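Local coordinates for protein transcription factor cep-1 (Caenorhabditis elegans, PDB 1T4W) that activates transcription by binding the same DNA consensus sequence as p53, promoting apoptosis under genotoxic stress and ensuring proper meiotic chromosome segregation, at residues Ser16-Phe21 against Trp32-Cys37; Cys37-Gln42 against Ile135-Gln140; Arg150-Leu155 against Ile172-Ile177. All coordinates share one frame; numbering follows the deposited sequence.

Contact 1: Ser16-Phe21 against Trp32-Cys37; sequences SSDMAF and WTKMGC
Ala20 and Trp32 form an antiparallel hydrogen-bonded pair: Ala20 N donates to Trp32 O at 2.8 Å, and Trp32 N returns a bond to Ala20 O. One step along, Met19 and Thr33 make a non-hydrogen-bonded pair, their CA atoms 4.0 Å apart, and Lys34 N then bonds to Asp18 O. Just before the strand, Ser16 OG accepts from Asp18 N in an ST turn.

On one face CB of Met19 lies alongside CB of Thr33, the two side chains pointing the same way. The Met19 chain bends at chi3 (72°), placing CE 3.8 Å from CB of Cys37. On the other face the indole of Trp32 presents CE3 at its edge to Ala20 O. Beyond the paired residues, the extended Lys34 chain passes obliquely across Asp18 and ends in a salt bridge, Lys34 NZ to Asp18 OD1 at 3.3 Å, a weak hydrogen bond. OD2 of Asp18 lies 3.6 Å from SG of Cys37. An alanine in place of this lysine would probably leave the Asp18 carboxylate without this cation and freer to turn.

Helix 181-194 covers the face of Ala20 and Trp32, Phe188 meeting the indole, whereas Met19 and Thr33 pack on Val39 of strand 39-46. This hairpin lies at the margin of the larger sheet, with strand 19-23 outermost.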
loop_
_atom_site.group_PDB
_atom_site.type_symbol
_atom_site.label_atom_id
_atom_site.label_comp_id
_atom_site.label_asym_id
_atom_site.label_seq_id
_atom_site.Cartn_x
_atom_site.Cartn_y
_atom_site.Cartn_z
ATOM N N SER A 16 -3.809 -1.462 -18.285
ATOM C CA SER A 16 -2.487 -2.060 -18.190
ATOM C C SER A 16 -2.534 -3.585 -18.065
ATOM O O SER A 16 -3.430 -4.137 -17.430
ATOM C CB SER A 16 -1.744 -1.494 -16.973
ATOM O OG SER A 16 -0.651 -2.323 -16.640
ATOM N N SER A 17 -1.560 -4.259 -18.669
ATOM C CA SER A 17 -1.474 -5.713 -18.581
ATOM C C SER A 17 -0.841 -6.101 -17.259
ATOM O O SER A 17 -1.095 -7.182 -16.744
ATOM C CB SER A 17 -0.601 -6.288 -19.706
ATOM O OG SER A 17 -1.204 -6.110 -20.974
ATOM N N ASP A 18 -0.030 -5.197 -16.717
ATOM C CA ASP A 18 0.722 -5.429 -15.485
ATOM C C ASP A 18 0.062 -5.173 -14.151
ATOM O O ASP A 18 0.636 -5.528 -13.115
ATOM C CB ASP A 18 2.004 -4.601 -15.502
ATOM C CG ASP A 18 2.860 -4.900 -16.694
ATOM O OD1 ASP A 18 2.605 -5.934 -17.349
ATOM O OD2 ASP A 18 3.785 -4.106 -16.954
ATOM N N MET A 19 -1.096 -4.523 -14.162
ATOM C CA MET A 19 -1.799 -4.207 -12.916
ATOM C C MET A 19 -3.232 -3.834 -13.201
ATOM O O MET A 19 -3.567 -3.444 -14.314
ATOM C CB MET A 19 -1.104 -3.049 -12.202
ATOM C CG MET A 19 -0.887 -1.841 -13.115
ATOM S SD MET A 19 0.282 -0.648 -12.422
ATOM C CE MET A 19 1.840 -1.575 -12.616
ATOM N N ALA A 20 -4.063 -3.915 -12.169
ATOM C CA ALA A 20 -5.482 -3.622 -12.282
ATOM C C ALA A 20 -6.004 -3.283 -10.890
ATOM O O ALA A 20 -5.524 -3.814 -9.883
ATOM C CB ALA A 20 -6.211 -4.836 -12.826
ATOM N N PHE A 21 -7.004 -2.416 -10.849
ATOM C CA PHE A 21 -7.590 -1.955 -9.598
ATOM C C PHE A 21 -9.094 -2.075 -9.668
ATOM O O PHE A 21 -9.681 -1.926 -10.735
ATOM C CB PHE A 21 -7.181 -0.492 -9.367
ATOM C CG PHE A 21 -7.771 0.126 -8.131
ATOM C CD1 PHE A 21 -9.129 0.446 -8.073
ATOM C CD2 PHE A 21 -6.979 0.362 -7.012
ATOM C CE1 PHE A 21 -9.684 0.989 -6.916
ATOM C CE2 PHE A 21 -7.525 0.905 -5.852
ATOM C CZ PHE A 21 -8.879 1.216 -5.804
ATOM N N TRP A 32 -4.234 -5.667 -8.026
ATOM C CA TRP A 32 -3.531 -6.867 -8.478
ATOM C C TRP A 32 -2.437 -6.279 -9.342
ATOM O O TRP A 32 -2.712 -5.397 -10.155
ATOM C CB TRP A 32 -4.412 -7.778 -9.346
ATOM C CG TRP A 32 -5.633 -8.345 -8.639
ATOM C CD1 TRP A 32 -5.755 -9.572 -8.045
ATOM C CD2 TRP A 32 -6.887 -7.689 -8.469
ATOM N NE1 TRP A 32 -7.020 -9.725 -7.522
ATOM C CE2 TRP A 32 -7.734 -8.579 -7.765
ATOM C CE3 TRP A 32 -7.377 -6.427 -8.839
ATOM C CZ2 TRP A 32 -9.048 -8.250 -7.425
ATOM C CZ3 TRP A 32 -8.685 -6.099 -8.500
ATOM C CH2 TRP A 32 -9.506 -7.010 -7.801
ATOM N N THR A 33 -1.207 -6.747 -9.170
ATOM C CA THR A 33 -0.084 -6.243 -9.981
ATOM C C THR A 33 0.986 -7.320 -10.077
ATOM O O THR A 33 1.031 -8.227 -9.245
ATOM C CB THR A 33 0.557 -4.978 -9.321
ATOM O OG1 THR A 33 1.742 -4.581 -10.029
ATOM C CG2 THR A 33 0.923 -5.273 -7.871
ATOM N N LYS A 34 1.836 -7.233 -11.098
ATOM C CA LYS A 34 2.941 -8.183 -11.234
ATOM C C LYS A 34 4.051 -7.611 -10.363
ATOM O O LYS A 34 4.035 -6.416 -10.062
ATOM C CB LYS A 34 3.469 -8.219 -12.672
ATOM C CG LYS A 34 2.505 -8.687 -13.736
ATOM C CD LYS A 34 3.267 -8.684 -15.025
ATOM C CE LYS A 34 2.394 -8.999 -16.205
ATOM N NZ LYS A 34 3.259 -9.124 -17.408
ATOM N N MET A 35 5.020 -8.431 -9.962
ATOM C CA MET A 35 6.116 -7.884 -9.165
ATOM C C MET A 35 7.069 -7.165 -10.129
ATOM O O MET A 35 6.999 -7.374 -11.336
ATOM C CB MET A 35 6.842 -8.987 -8.369
ATOM C CG MET A 35 7.663 -9.977 -9.157
ATOM S SD MET A 35 8.762 -10.958 -8.030
ATOM C CE MET A 35 10.215 -9.923 -8.008
ATOM N N GLY A 36 7.935 -6.299 -9.615
ATOM C CA GLY A 36 8.847 -5.589 -10.499
ATOM C C GLY A 36 8.189 -4.539 -11.389
ATOM O O GLY A 36 8.793 -4.085 -12.351
ATOM N N CYS A 37 6.954 -4.148 -11.098
ATOM C CA CYS A 37 6.291 -3.132 -11.923
ATOM C C CYS A 37 5.914 -1.922 -11.083
ATOM O O CYS A 37 5.475 -2.066 -9.936
ATOM C CB CYS A 37 5.028 -3.701 -12.603
ATOM S SG CYS A 37 5.402 -5.018 -13.818
#

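Contact 2: Cys37-Gln42 against Ile135-Gln140; sequences CLVPIQ and IIFMCQ. With ZN (zinc ion), chain B.
Ile135 meets Val39 as an antiparallel hydrogen-bonded pair: Val39 N donates to Ile135 O and Ile135 N to Val39 O, each N-to-O separation being 2.8 Å. CG2 of Ile135 carries the packing, 3.8 Å from CB of Val39 and 3.7 Å from CG1 of Ile41, whose side chain crosses that of Ile135 at a slant. CG1 of Ile135 is instead anti to the backbone N (chi1 179°), and the end of this branch leads away from strand 39-46. Ile136 presents CB to CD2 of Leu38 and lays CG1 3.5 Å from the carbonyl O of Cys37.

This pairing belongs to the four-stranded antiparallel sheet of the p53-like DNA-binding domain, a beta-sandwich, with strand 39-46 set between 3-8 and 130-137. At Phe137 the direct pairing gives way to water 1, which accepts from Phe137 N at 2.9 Å and from Cys37 N at 3.0 Å and so bridges the diverging backbones. The Phe137 ring receives CG2 of Val39 at its edge, while Phe62 meets the ring from elsewhere in the domain. Two residues on, Cys139 turns SG to the zinc ion at 2.4 Å; Cys85, His88 and Cys143 complete the site.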
loop_
_atom_site.group_PDB
_atom_site.type_symbol
_atom_site.label_atom_id
_atom_site.label_comp_id
_atom_site.label_asym_id
_atom_site.label_seq_id
_atom_site.Cartn_x
_atom_site.Cartn_y
_atom_site.Cartn_z
ATOM N N CYS A 37 6.954 -4.148 -11.098
ATOM C CA CYS A 37 6.291 -3.132 -11.923
ATOM C C CYS A 37 5.914 -1.922 -11.083
ATOM O O CYS A 37 5.475 -2.066 -9.936
ATOM C CB CYS A 37 5.028 -3.701 -12.603
ATOM S SG CYS A 37 5.402 -5.018 -13.818
ATOM N N LEU A 38 6.086 -0.739 -11.665
ATOM C CA LEU A 38 5.786 0.523 -10.987
ATOM C C LEU A 38 4.297 0.776 -10.924
ATOM O O LEU A 38 3.644 0.944 -11.953
ATOM C CB LEU A 38 6.475 1.691 -11.702
ATOM C CG LEU A 38 8.006 1.587 -11.675
ATOM C CD1 LEU A 38 8.617 2.596 -12.644
ATOM C CD2 LEU A 38 8.502 1.810 -10.260
ATOM N N VAL A 39 3.749 0.768 -9.715
ATOM C CA VAL A 39 2.328 1.023 -9.547
ATOM C C VAL A 39 2.199 2.486 -9.103
ATOM O O VAL A 39 2.718 2.877 -8.064
ATOM C CB VAL A 39 1.691 0.123 -8.472
ATOM C CG1 VAL A 39 0.203 0.408 -8.388
ATOM C CG2 VAL A 39 1.945 -1.348 -8.782
ATOM N N PRO A 40 1.499 3.305 -9.898
ATOM C CA PRO A 40 1.289 4.731 -9.610
ATOM C C PRO A 40 0.219 4.961 -8.538
ATOM O O PRO A 40 -0.962 4.713 -8.754
ATOM C CB PRO A 40 0.896 5.306 -10.976
ATOM C CG PRO A 40 0.125 4.160 -11.605
ATOM C CD PRO A 40 0.923 2.918 -11.209
ATOM N N ILE A 41 0.657 5.421 -7.375
ATOM C CA ILE A 41 -0.242 5.674 -6.250
ATOM C C ILE A 41 -0.457 7.177 -6.034
ATOM O O ILE A 41 0.447 8.000 -6.255
ATOM C CB ILE A 41 0.334 5.127 -4.906
ATOM C CG1 ILE A 41 0.605 3.616 -4.995
ATOM C CG2 ILE A 41 -0.626 5.486 -3.724
ATOM C CD1 ILE A 41 -0.657 2.744 -5.202
ATOM N N GLN A 42 -1.662 7.527 -5.621
ATOM C CA GLN A 42 -1.952 8.919 -5.288
ATOM C C GLN A 42 -2.643 8.910 -3.935
ATOM O O GLN A 42 -3.683 8.277 -3.785
ATOM C CB GLN A 42 -2.899 9.554 -6.302
ATOM C CG GLN A 42 -2.338 9.611 -7.710
ATOM C CD GLN A 42 -3.046 10.650 -8.553
ATOM O OE1 GLN A 42 -4.278 10.674 -8.624
ATOM N NE2 GLN A 42 -2.269 11.522 -9.192
ATOM N N ILE A 135 4.892 2.678 -6.303
ATOM C CA ILE A 135 5.346 1.665 -5.372
ATOM C C ILE A 135 5.674 0.453 -6.246
ATOM O O ILE A 135 5.020 0.221 -7.272
ATOM C CB ILE A 135 4.274 1.297 -4.337
ATOM C CG1 ILE A 135 4.819 0.216 -3.404
ATOM C CG2 ILE A 135 3.011 0.852 -5.038
ATOM C CD1 ILE A 135 4.022 0.051 -2.108
ATOM N N ILE A 136 6.707 -0.301 -5.877
ATOM C CA ILE A 136 7.066 -1.474 -6.664
ATOM C C ILE A 136 7.334 -2.640 -5.704
ATOM O O ILE A 136 8.011 -2.468 -4.688
ATOM C CB ILE A 136 8.291 -1.158 -7.589
ATOM C CG1 ILE A 136 8.641 -2.390 -8.423
ATOM C CG2 ILE A 136 9.519 -0.744 -6.751
ATOM C CD1 ILE A 136 9.798 -2.150 -9.375
ATOM N N PHE A 137 6.752 -3.803 -5.999
ATOM C CA PHE A 137 6.887 -4.996 -5.145
ATOM C C PHE A 137 7.964 -5.914 -5.710
ATOM O O PHE A 137 7.957 -6.241 -6.898
ATOM C CB PHE A 137 5.535 -5.707 -5.051
ATOM C CG PHE A 137 4.456 -4.834 -4.486
ATOM C CD1 PHE A 137 4.337 -4.659 -3.103
ATOM C CD2 PHE A 137 3.618 -4.119 -5.325
ATOM C CE1 PHE A 137 3.388 -3.765 -2.559
ATOM C CE2 PHE A 137 2.660 -3.219 -4.799
ATOM C CZ PHE A 137 2.548 -3.042 -3.412
ATOM N N MET A 138 8.902 -6.310 -4.854
ATOM C CA MET A 138 10.012 -7.129 -5.296
ATOM C C MET A 138 9.983 -8.578 -4.820
ATOM O O MET A 138 11.017 -9.226 -4.690
ATOM C CB MET A 138 11.331 -6.449 -4.920
ATOM C CG MET A 138 11.544 -5.111 -5.651
ATOM S SD MET A 138 11.406 -5.250 -7.469
ATOM C CE MET A 138 12.927 -6.124 -7.826
ATOM N N CYS A 139 8.785 -9.081 -4.560
ATOM C CA CYS A 139 8.610 -10.471 -4.165
ATOM C C CYS A 139 7.146 -10.695 -4.492
ATOM O O CYS A 139 6.418 -9.744 -4.803
ATOM C CB CYS A 139 8.942 -10.659 -2.677
ATOM S SG CYS A 139 8.801 -12.340 -2.026
ATOM N N GLN A 140 6.689 -11.929 -4.463
ATOM C CA GLN A 140 5.301 -12.129 -4.817
ATOM C C GLN A 140 4.610 -13.237 -4.051
ATOM O O GLN A 140 5.240 -14.002 -3.316
ATOM C CB GLN A 140 5.223 -12.371 -6.316
ATOM C CG GLN A 140 5.874 -13.648 -6.763
ATOM C CD GLN A 140 6.032 -13.679 -8.256
ATOM O OE1 GLN A 140 5.154 -13.231 -8.984
ATOM N NE2 GLN A 140 7.150 -14.214 -8.725
HETATM ZN ZN ZN B . 10.036 -13.774 -3.431
HETATM O O HOH W 1 5.336 -4.316 -8.530
#

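Contact 3: Arg150-Leu155 against Ile172-Ile177; sequences RKTMCL and IKQVRI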
loop_
_atom_site.group_PDB
_atom_site.type_symbol
_atom_site.label_atom_id
_atom_site.label_comp_id
_atom_site.label_asym_id
_atom_site.label_seq_id
_atom_site.Cartn_x
_atom_site.Cartn_y
_atom_site.Cartn_z
ATOM N N ARG A 150 -2.361 -17.453 2.401
ATOM C CA ARG A 150 -3.768 -17.346 2.773
ATOM C C ARG A 150 -4.090 -16.038 3.491
ATOM O O ARG A 150 -5.248 -15.632 3.587
ATOM C CB ARG A 150 -4.161 -18.540 3.642
ATOM C CG ARG A 150 -4.134 -19.853 2.873
ATOM C CD ARG A 150 -4.530 -21.041 3.734
ATOM N NE ARG A 150 -4.664 -22.263 2.940
ATOM C CZ ARG A 150 -5.592 -22.451 2.003
ATOM N NH1 ARG A 150 -6.477 -21.499 1.737
ATOM N NH2 ARG A 150 -5.636 -23.596 1.333
ATOM N N LYS A 151 -3.067 -15.379 4.014
ATOM C CA LYS A 151 -3.285 -14.104 4.672
ATOM C C LYS A 151 -3.509 -13.060 3.577
ATOM O O LYS A 151 -3.216 -13.293 2.409
ATOM C CB LYS A 151 -2.076 -13.749 5.536
ATOM C CG LYS A 151 -1.823 -14.776 6.635
ATOM C CD LYS A 151 -0.650 -14.404 7.514
ATOM C CE LYS A 151 -0.389 -15.481 8.555
ATOM N NZ LYS A 151 0.846 -15.201 9.345
ATOM N N THR A 152 -4.055 -11.917 3.950
ATOM C CA THR A 152 -4.307 -10.858 2.992
ATOM C C THR A 152 -3.220 -9.788 3.137
ATOM O O THR A 152 -2.896 -9.377 4.256
ATOM C CB THR A 152 -5.679 -10.245 3.262
ATOM O OG1 THR A 152 -6.656 -11.287 3.243
ATOM C CG2 THR A 152 -6.038 -9.194 2.209
ATOM N N MET A 153 -2.632 -9.365 2.021
ATOM C CA MET A 153 -1.605 -8.313 2.070
ATOM C C MET A 153 -2.349 -6.991 1.944
ATOM O O MET A 153 -3.307 -6.897 1.181
ATOM C CB MET A 153 -0.610 -8.472 0.936
ATOM C CG MET A 153 0.138 -9.775 0.997
ATOM S SD MET A 153 1.378 -9.840 -0.292
ATOM C CE MET A 153 2.104 -11.433 0.029
ATOM N N CYS A 154 -1.880 -5.980 2.670
ATOM C CA CYS A 154 -2.532 -4.675 2.743
ATOM C C CYS A 154 -1.564 -3.481 2.659
ATOM O O CYS A 154 -0.553 -3.448 3.374
ATOM C CB CYS A 154 -3.295 -4.609 4.070
ATOM S SG CYS A 154 -4.147 -3.051 4.377
ATOM N N LEU A 155 -1.852 -2.527 1.774
ATOM C CA LEU A 155 -1.003 -1.330 1.627
ATOM C C LEU A 155 -1.703 -0.244 2.436
ATOM O O LEU A 155 -2.822 0.181 2.086
ATOM C CB LEU A 155 -0.914 -0.884 0.154
ATOM C CG LEU A 155 -0.069 0.388 -0.076
ATOM C CD1 LEU A 155 1.358 0.114 0.401
ATOM C CD2 LEU A 155 -0.063 0.790 -1.558
ATOM N N ILE A 172 -5.401 0.079 0.992
ATOM C CA ILE A 172 -5.923 -0.716 -0.102
ATOM C C ILE A 172 -6.130 -2.047 0.634
ATOM O O ILE A 172 -5.178 -2.707 1.063
ATOM C CB ILE A 172 -4.927 -0.882 -1.219
ATOM C CG1 ILE A 172 -4.743 0.479 -1.912
ATOM C CG2 ILE A 172 -5.456 -1.946 -2.236
ATOM C CD1 ILE A 172 -3.680 0.501 -2.973
ATOM N N LYS A 173 -7.393 -2.393 0.807
ATOM C CA LYS A 173 -7.804 -3.574 1.555
ATOM C C LYS A 173 -7.117 -4.864 1.155
ATOM O O LYS A 173 -6.726 -5.666 2.005
ATOM C CB LYS A 173 -9.332 -3.682 1.460
ATOM C CG LYS A 173 -9.978 -4.694 2.391
ATOM C CD LYS A 173 -10.323 -5.926 1.630
ATOM C CE LYS A 173 -11.137 -6.924 2.470
ATOM N NZ LYS A 173 -11.470 -8.114 1.624
ATOM N N GLN A 174 -6.975 -5.093 -0.139
ATOM C CA GLN A 174 -6.276 -6.289 -0.566
ATOM C C GLN A 174 -5.399 -6.018 -1.767
ATOM O O GLN A 174 -5.847 -5.464 -2.770
ATOM C CB GLN A 174 -7.243 -7.444 -0.913
ATOM C CG GLN A 174 -6.529 -8.614 -1.607
ATOM C CD GLN A 174 -7.494 -9.682 -2.081
ATOM O OE1 GLN A 174 -8.109 -10.337 -1.261
ATOM N NE2 GLN A 174 -7.649 -9.845 -3.411
ATOM N N VAL A 175 -4.144 -6.428 -1.640
ATOM C CA VAL A 175 -3.174 -6.309 -2.699
ATOM C C VAL A 175 -2.682 -7.723 -3.014
ATOM O O VAL A 175 -2.297 -8.493 -2.112
ATOM C CB VAL A 175 -1.971 -5.442 -2.265
ATOM C CG1 VAL A 175 -0.877 -5.518 -3.317
ATOM C CG2 VAL A 175 -2.408 -3.997 -2.062
ATOM N N ARG A 176 -2.717 -8.091 -4.286
ATOM C CA ARG A 176 -2.211 -9.402 -4.663
ATOM C C ARG A 176 -1.142 -9.224 -5.724
ATOM O O ARG A 176 -1.336 -8.482 -6.678
ATOM C CB ARG A 176 -3.340 -10.308 -5.179
ATOM C CG ARG A 176 -4.236 -10.844 -4.084
ATOM C CD ARG A 176 -5.168 -11.934 -4.630
ATOM N NE ARG A 176 -4.412 -13.132 -4.985
ATOM C CZ ARG A 176 -4.819 -14.043 -5.856
ATOM N NH1 ARG A 176 -5.982 -13.900 -6.476
ATOM N NH2 ARG A 176 -4.066 -15.103 -6.098
ATOM N N ILE A 177 -0.006 -9.886 -5.535
ATOM C CA ILE A 177 1.099 -9.803 -6.474
ATOM C C ILE A 177 1.107 -11.168 -7.161
ATOM O O ILE A 177 1.538 -12.174 -6.594
ATOM C CB ILE A 177 2.415 -9.499 -5.727
ATOM C CG1 ILE A 177 2.274 -8.169 -4.965
ATOM C CG2 ILE A 177 3.556 -9.359 -6.732
ATOM C CD1 ILE A 177 2.703 -8.237 -3.534
HETATM O O HOH W 2 -9.070 -9.922 1.317
HETATM O O HOH W 3 -3.397 -10.385 -0.577
#
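Leu155 O accepts from Ile172 N at 2.8 Å, and the reciprocal bond from Leu155 N to Ile172 O is weak. Further along, Val175 N donates to Met153 O at 3.0 Å. The chain turns a corner at Lys173 between these bonds, and the short segments 152-155 and 174-177 run at 110° to each other. Water 3 bridges the two backbones nearby: it accepts from Met153 N and donates to Val175 O, serving two backbone groups that do not bond directly.

A second water gathers side chains at the corner. Water 2 donates to Gln174 OE1 at 2.8 Å and accepts from Lys173 NZ, with a weaker link to Thr152 OG1; Lys173 NZ is also hydrogen-bonded to Tyr30 OH. Beside these polar groups, Thr152 holds CG2 anti to its backbone N, where this methyl approaches CB of Gln174 at 3.8 Å, the two side chains crossing at about a right angle.

The other face is apolar. Leu155 and Ile172 lie side by side, CD2 of Leu155 3.9 Å from CD1 of Ile172, and CB of Leu155 also meets CG2 of Val175. The extended Met153 chain brings SD to within 3.9 Å of CD1 of Ile177, crossing that side chain nearly perpendicularly. Leu155 continues this packing onto Ile135, and Ile177 onto Phe137, both in the opposing sheet. The hairpin of strands 152-160 and 166-177 thus belongs to the larger sheet of the beta-sandwich of the p53-like DNA-binding domain, its apolar side chains packing on the smaller sheet.

In the fold
From the N terminus, contact 1 closes first, a short hairpin loop between strands 19-23 and 29-33. Its last residue, Cys37, opens contact 2, which closes a long loop, 92 residues separating its segments, when strand 130-137 comes back beside strand 39-46. Contact 3 follows as a second hairpin, so the three are in series, with none nested or crossed. Contacts 1 and 3 join within the larger sheet, where strands 29-33 and 166-177 are neighbours and Thr33 N probably bonds to Arg176 O. Contact 2 belongs to the smaller sheet and faces contact 3 across the sandwich, while Gly36 N probably bonds to Phe137 O, linking contacts 1 and 2 near the zinc-binding end.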